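Local structure of eukaryotic translation initiation factor 2A (Schizosaccharomyces pombe, 3WJ9) at residues Leu369-Ser374 and Asn399-Ala404. The protein probably directs methionyl-tRNAi to 40S ribosomal subunits in a codon-dependent manner during initiation on a small number of specific mRNAs. Sequence-based numbering, arbitrary orientation.
Sequences LTAVTS and NELYQA
Ser374 N donates to Leu401 O at 2.8 Å, the N-H pointing almost straight at the oxygen (176°). Leu401 O also receives a CA-H...O contact from Thr373 CA, 3.5 Å away. Ser374 OG, anti to its own backbone N (chi1 -179°), makes a weak and doubtful hydrogen bond to Glu400 OE2, since the place of OE2 is less sure; that carboxylate's stronger partner is Arg378, in a salt bridge. Ser374 CB lies 3.6 Å from Glu400 CG. Thr373 OG1 is hydrogen-bonded to Thr357. Ser374 O lies in the plane of the Tyr402 ring, at its edge, 3.5 Å from CD1; Glu400 O sits over the centre of one ring face.

These segments join two blades of the eIF2A beta-propeller. Strand 367-372 is the second of four strands in the WD 4 blade, whereas strand 401-406 pairs with 6-11 in the next sheet, bringing the two chain ends together; Tyr402 and Gln403 form a classic beta bulge opposite Arg10. The short strand segments run nearly antiparallel (162°), 7.7 Å apart at closest approach.

One apolar pair crosses between the segments: Leu401 CD2 lies 4.4 Å from Ala371 CB. Leu401 and Ala404 also touch Ile383 of the WD 4 blade. Two methyl groups rest against backbone oxygens, Leu369 CD2 on Ala404 O (3.9 Å) and Thr373 CG2 on Tyr402 O (3.5 Å).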
loop_
_atom_site.group_PDB
_atom_site.type_symbol
_atom_site.label_atom_id
_atom_site.label_comp_id
_atom_site.label_asym_id
_atom_site.label_seq_id
_atom_site.Cartn_x
_atom_site.Cartn_y
_atom_site.Cartn_z
ATOM N N LEU A 369 -9.714 -5.365 -12.391
ATOM C CA LEU A 369 -10.402 -6.219 -11.431
ATOM C C LEU A 369 -11.263 -5.363 -10.510
ATOM O O LEU A 369 -10.859 -4.272 -10.108
ATOM C CB LEU A 369 -9.394 -7.046 -10.620
ATOM C CG LEU A 369 -9.886 -8.224 -9.769
ATOM C CD1 LEU A 369 -8.763 -9.229 -9.564
ATOM C CD2 LEU A 369 -10.424 -7.771 -8.418
ATOM N N THR A 370 -12.460 -5.849 -10.203
ATOM C CA THR A 370 -13.295 -5.238 -9.177
ATOM C C THR A 370 -13.823 -6.337 -8.267
ATOM O O THR A 370 -13.984 -7.479 -8.694
ATOM C CB THR A 370 -14.476 -4.438 -9.773
ATOM O OG1 THR A 370 -15.338 -5.312 -10.512
ATOM C CG2 THR A 370 -13.977 -3.325 -10.685
ATOM N N ALA A 371 -14.077 -5.998 -7.008
ATOM C CA ALA A 371 -14.599 -6.969 -6.059
ATOM C C ALA A 371 -15.499 -6.306 -5.031
ATOM O O ALA A 371 -15.476 -5.088 -4.857
ATOM C CB ALA A 371 -13.458 -7.705 -5.363
ATOM N N VAL A 372 -16.305 -7.120 -4.362
ATOM C CA VAL A 372 -17.108 -6.664 -3.238
ATOM C C VAL A 372 -16.791 -7.578 -2.059
ATOM O O VAL A 372 -16.954 -8.794 -2.154
ATOM C CB VAL A 372 -18.613 -6.681 -3.565
ATOM C CG1 VAL A 372 -19.426 -6.313 -2.341
ATOM C CG2 VAL A 372 -18.916 -5.726 -4.713
ATOM N N THR A 373 -16.321 -6.996 -0.958
ATOM C CA THR A 373 -15.729 -7.794 0.112
ATOM C C THR A 373 -16.394 -7.652 1.485
ATOM O O THR A 373 -16.975 -6.621 1.819
ATOM C CB THR A 373 -14.228 -7.460 0.275
ATOM O OG1 THR A 373 -14.074 -6.078 0.622
ATOM C CG2 THR A 373 -13.477 -7.739 -1.018
ATOM N N SER A 374 -16.285 -8.723 2.263
ATOM C CA SER A 374 -16.691 -8.767 3.663
ATOM C C SER A 374 -15.419 -8.591 4.497
ATOM O O SER A 374 -14.342 -8.981 4.050
ATOM C CB SER A 374 -17.400 -10.096 3.965
ATOM O OG SER A 374 -17.850 -10.191 5.305
ATOM N N ASN A 399 -20.253 -16.071 -1.230
ATOM C CA ASN A 399 -21.058 -15.783 -0.048
ATOM C C ASN A 399 -20.332 -14.782 0.837
ATOM O O ASN A 399 -20.840 -13.696 1.113
ATOM C CB ASN A 399 -21.367 -17.060 0.738
ATOM C CG ASN A 399 -22.060 -16.778 2.059
ATOM O OD1 ASN A 399 -21.413 -16.677 3.103
ATOM N ND2 ASN A 399 -23.381 -16.646 2.020
ATOM N N GLU A 400 -19.132 -15.151 1.272
ATOM C CA GLU A 400 -18.302 -14.255 2.065
ATOM C C GLU A 400 -16.873 -14.218 1.532
ATOM O O GLU A 400 -16.010 -14.976 1.973
ATOM C CB GLU A 400 -18.313 -14.676 3.535
ATOM C CG GLU A 400 -17.934 -13.566 4.499
ATOM C CD GLU A 400 -18.127 -13.963 5.947
ATOM O OE1 GLU A 400 -18.099 -15.176 6.241
ATOM O OE2 GLU A 400 -18.312 -13.062 6.792
ATOM N N LEU A 401 -16.639 -13.334 0.568
ATOM C CA LEU A 401 -15.307 -13.135 0.006
ATOM C C LEU A 401 -14.544 -12.095 0.818
ATOM O O LEU A 401 -15.108 -11.085 1.237
ATOM C CB LEU A 401 -15.397 -12.701 -1.457
ATOM C CG LEU A 401 -14.077 -12.337 -2.141
ATOM C CD1 LEU A 401 -13.212 -13.571 -2.352
ATOM C CD2 LEU A 401 -14.324 -11.615 -3.455
ATOM N N TYR A 402 -13.257 -12.345 1.036
ATOM C CA TYR A 402 -12.460 -11.480 1.895
ATOM C C TYR A 402 -11.501 -10.586 1.109
ATOM O O TYR A 402 -11.472 -9.376 1.311
ATOM C CB TYR A 402 -11.702 -12.325 2.918
ATOM C CG TYR A 402 -12.629 -13.029 3.881
ATOM C CD1 TYR A 402 -13.739 -12.373 4.399
ATOM C CD2 TYR A 402 -12.403 -14.342 4.273
ATOM C CE1 TYR A 402 -14.594 -12.998 5.281
ATOM C CE2 TYR A 402 -13.258 -14.975 5.164
ATOM C CZ TYR A 402 -14.353 -14.298 5.660
ATOM O OH TYR A 402 -15.212 -14.916 6.540
ATOM N N GLN A 403 -10.712 -11.176 0.217
ATOM C CA GLN A 403 -9.832 -10.391 -0.639
ATOM C C GLN A 403 -9.597 -11.069 -1.984
ATOM O O GLN A 403 -9.763 -12.282 -2.133
ATOM C CB GLN A 403 -8.486 -10.131 0.042
ATOM C CG GLN A 403 -7.839 -11.354 0.697
ATOM C CD GLN A 403 -6.919 -10.990 1.852
ATOM O OE1 GLN A 403 -7.345 -10.430 2.865
ATOM N NE2 GLN A 403 -5.645 -11.318 1.705
ATOM N N ALA A 404 -9.209 -10.257 -2.959
ATOM C CA ALA A 404 -8.933 -10.709 -4.314
ATOM C C ALA A 404 -8.043 -9.679 -4.995
ATOM O O ALA A 404 -8.422 -8.516 -5.116
ATOM C CB ALA A 404 -10.227 -10.905 -5.091
#